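Local coordinates for UPF0311 protein RPA1785 (Rhodopseudomonas palustris, PDB 3C5O) that is of unknown function but folds as an antiparallel beta-barrel of the UPF0311 (DUF3237) family, found as a four-chain assembly, at residues N127-W130 against L131-L135. Residues are numbered along the deposited sequence; the frame is centred on the assembly and turned at random.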
ATOM      1  N   ASN B 127       4.638  26.378   5.650  1.00 62.64           N
ATOM      2  CA  ASN B 127       4.700  27.091   4.368  1.00 63.55           C
ATOM      3  C   ASN B 127       4.473  26.131   3.229  1.00 61.61           C
ATOM      4  O   ASN B 127       4.204  26.557   2.105  1.00 61.48           O
ATOM      5  CB  ASN B 127       6.065  27.786   4.195  1.00 64.33           C
ATOM      6  CG  ASN B 127       6.137  28.704   2.957  1.00 67.99           C
ATOM      7  OD1 ASN B 127       7.139  28.706   2.231  1.00 70.55           O
ATOM      8  ND2 ASN B 127       5.091  29.495   2.725  1.00 71.56           N
ATOM      9  N   TYR B 128       4.594  24.835   3.529  1.00 60.06           N
ATOM     10  CA  TYR B 128       4.522  23.779   2.519  1.00 58.46           C
ATOM     11  C   TYR B 128       3.354  22.844   2.753  1.00 58.20           C
ATOM     12  O   TYR B 128       3.264  21.779   2.157  1.00 56.33           O
ATOM     13  CB  TYR B 128       5.850  23.004   2.447  1.00 56.71           C
ATOM     14  CG  TYR B 128       6.993  23.912   2.085  1.00 57.74           C
ATOM     15  CD1 TYR B 128       7.761  24.534   3.077  1.00 57.93           C
ATOM     16  CD2 TYR B 128       7.259  24.220   0.763  1.00 55.90           C
ATOM     17  CE1 TYR B 128       8.797  25.388   2.745  1.00 57.97           C
ATOM     18  CE2 TYR B 128       8.282  25.088   0.429  1.00 58.28           C
ATOM     19  CZ  TYR B 128       9.052  25.659   1.419  1.00 59.31           C
ATOM     20  OH  TYR B 128      10.078  26.517   1.071  1.00 63.18           O
ATOM     21  N   GLN B 129       2.463  23.278   3.623  1.00 60.53           N
ATOM     22  CA  GLN B 129       1.227  22.587   3.946  1.00 61.68           C
ATOM     23  C   GLN B 129       0.416  22.285   2.691  1.00 60.99           C
ATOM     24  O   GLN B 129      -0.203  21.227   2.587  1.00 60.12           O
ATOM     25  CB  GLN B 129       0.408  23.479   4.902  1.00 64.61           C
ATOM     26  CG  GLN B 129      -0.176  22.811   6.139  1.00 66.29           C
ATOM     27  CD  GLN B 129       0.865  22.135   7.030  1.00 66.24           C
ATOM     28  OE1 GLN B 129       1.695  21.372   6.549  1.00 57.87           O
ATOM     29  NE2 GLN B 129       0.801  22.407   8.364  1.00 67.08           N
ATOM     30  N   TRP B 130       0.430  23.215   1.739  1.00 61.29           N
ATOM     31  CA  TRP B 130      -0.286  23.035   0.470  1.00 60.84           C
ATOM     32  C   TRP B 130       0.118  21.760  -0.283  1.00 58.06           C
ATOM     33  O   TRP B 130      -0.648  21.270  -1.097  1.00 58.28           O
ATOM     34  CB  TRP B 130      -0.139  24.269  -0.441  1.00 62.04           C
ATOM     35  CG  TRP B 130       1.286  24.555  -0.922  1.00 61.42           C
ATOM     36  CD1 TRP B 130       2.290  25.146  -0.198  1.00 61.47           C
ATOM     37  CD2 TRP B 130       1.843  24.276  -2.217  1.00 59.38           C
ATOM     38  NE1 TRP B 130       3.430  25.240  -0.959  1.00 61.21           N
ATOM     39  CE2 TRP B 130       3.187  24.711  -2.197  1.00 58.31           C
ATOM     40  CE3 TRP B 130       1.337  23.712  -3.393  1.00 59.11           C
ATOM     41  CZ2 TRP B 130       4.031  24.598  -3.301  1.00 57.47           C
ATOM     42  CZ3 TRP B 130       2.189  23.595  -4.495  1.00 58.65           C
ATOM     43  CH2 TRP B 130       3.516  24.040  -4.439  1.00 57.75           C
ATOM     44  N   LEU B 131       1.321  21.242  -0.019  1.00 55.51           N
ATOM     45  CA  LEU B 131       1.816  20.046  -0.705  1.00 52.82           C
ATOM     46  C   LEU B 131       0.973  18.788  -0.416  1.00 53.24           C
ATOM     47  O   LEU B 131       0.971  17.839  -1.202  1.00 50.50           O
ATOM     48  CB  LEU B 131       3.301  19.791  -0.397  1.00 50.55           C
ATOM     49  CG  LEU B 131       4.310  20.820  -0.939  1.00 49.90           C
ATOM     50  CD1 LEU B 131       5.716  20.366  -0.626  1.00 49.31           C
ATOM     51  CD2 LEU B 131       4.167  21.027  -2.437  1.00 48.69           C
HETATM   52  N   MSE B 132       0.224  18.805   0.683  1.00 55.01           N
HETATM   53  CA  MSE B 132      -0.637  17.689   1.009  1.00 58.28           C
HETATM   54  C   MSE B 132      -2.104  17.997   0.814  1.00 58.37           C
HETATM   55  O   MSE B 132      -2.952  17.182   1.181  1.00 59.58           O
HETATM   56  CB  MSE B 132      -0.420  17.263   2.452  1.00 58.10           C
HETATM   57  CG  MSE B 132       0.942  17.605   2.938  1.00 60.18           C
HETATM   58 SE   MSE B 132       0.885  17.770   4.819  1.00 67.22          SE
HETATM   59  CE  MSE B 132       1.296  15.927   5.186  1.00 57.59           C
ATOM     60  N   GLN B 133      -2.401  19.147   0.226  1.00 58.66           N
ATOM     61  CA  GLN B 133      -3.779  19.554  -0.030  1.00 60.41           C
ATOM     62  C   GLN B 133      -4.217  19.454  -1.508  1.00 60.00           C
ATOM     63  O   GLN B 133      -5.360  19.780  -1.850  1.00 62.40           O
ATOM     64  CB  GLN B 133      -3.998  20.985   0.474  1.00 62.52           C
ATOM     65  CG  GLN B 133      -3.633  21.214   1.935  1.00 62.62           C
ATOM     66  CD  GLN B 133      -3.859  22.672   2.368  1.00 66.19           C
ATOM     67  OE1 GLN B 133      -4.286  23.527   1.576  1.00 68.99           O
ATOM     68  NE2 GLN B 133      -3.568  22.954   3.626  1.00 67.11           N
ATOM     69  N   TYR B 134      -3.307  19.023  -2.374  1.00 57.08           N
ATOM     70  CA  TYR B 134      -3.559  18.891  -3.810  1.00 56.97           C
ATOM     71  C   TYR B 134      -3.041  17.540  -4.296  1.00 54.75           C
ATOM     72  O   TYR B 134      -2.183  16.940  -3.665  1.00 52.66           O
ATOM     73  CB  TYR B 134      -2.853  20.007  -4.594  1.00 56.89           C
ATOM     74  CG  TYR B 134      -3.374  21.406  -4.316  1.00 60.12           C
ATOM     75  CD1 TYR B 134      -4.412  21.951  -5.082  1.00 62.95           C
ATOM     76  CD2 TYR B 134      -2.824  22.185  -3.309  1.00 59.15           C
ATOM     77  CE1 TYR B 134      -4.892  23.239  -4.843  1.00 66.09           C
ATOM     78  CE2 TYR B 134      -3.308  23.477  -3.044  1.00 64.09           C
ATOM     79  CZ  TYR B 134      -4.342  23.998  -3.816  1.00 66.15           C
ATOM     80  OH  TYR B 134      -4.810  25.275  -3.577  1.00 69.47           O
ATOM     81  N   LEU B 135      -3.563  17.071  -5.418  1.00 55.06           N
ATOM     82  CA  LEU B 135      -2.936  15.974  -6.133  1.00 53.58           C
ATOM     83  C   LEU B 135      -1.890  16.564  -7.068  1.00 52.58           C
ATOM     84  O   LEU B 135      -2.046  17.697  -7.556  1.00 53.66           O
ATOM     85  CB  LEU B 135      -3.984  15.247  -6.951  1.00 55.66           C
ATOM     86  CG  LEU B 135      -3.825  13.810  -7.404  1.00 55.50           C
ATOM     87  CD1 LEU B 135      -4.221  12.932  -6.271  1.00 57.76           C
ATOM     88  CD2 LEU B 135      -4.754  13.577  -8.577  1.00 59.56           C
TER
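Leu131 lays its CD2 methyl over one face of the neighbouring Trp130 indole, a CH-pi contact in which CD2 sits 3.6 Å from the centroid of the six-membered ring and only 8° off its normal. The indole lies over the peptide leading into Leu131, with CG between the backbone N and the carbonyl carbon (chi1 65°) and 3.4 Å from Leu131 N. The other Leu131 methyl, CD1, turns to Tyr128 and meets its CB at 4.1 Å; the Tyr128 hydroxyl is hydrogen-bonded to Asp80. Beneath these side chains runs a short 3-10 turn: Leu131 N donates to Tyr128 O, Met132 N to Gln129 O (3.1 Å) and Gln133 N to Trp130 O (3.1 Å). Trp130 O also meets the Tyr134 ring edge-on, in its plane, 3.2 Å from CD2, while Tyr134 CE2 lies alongside Trp130 CB. The Gln133 chain, extended beyond CG, passes over the Gln129 carbonyl, its CG 3.5 Å from Gln129 O. With an alanine here instead of Trp130, Leu131 CD2 would probably lose its aromatic face and a gap open beside Phe136 and Gln153, which the Trp130 side chain also touches. The turn lies in the loop between strands 114-122 and 136-142, and the Tyr134 ring also packs edge-to-face with Tyr114 of a second subunit. Three i to i+3 bonds thus pair the N-H groups of Leu131, Met132 and Gln133 with the carbonyls of Tyr128, Gln129 and Trp130, while Leu131, packed on Trp130 and Tyr128 within the loop, meets the barrel through Phe121 and Phe136.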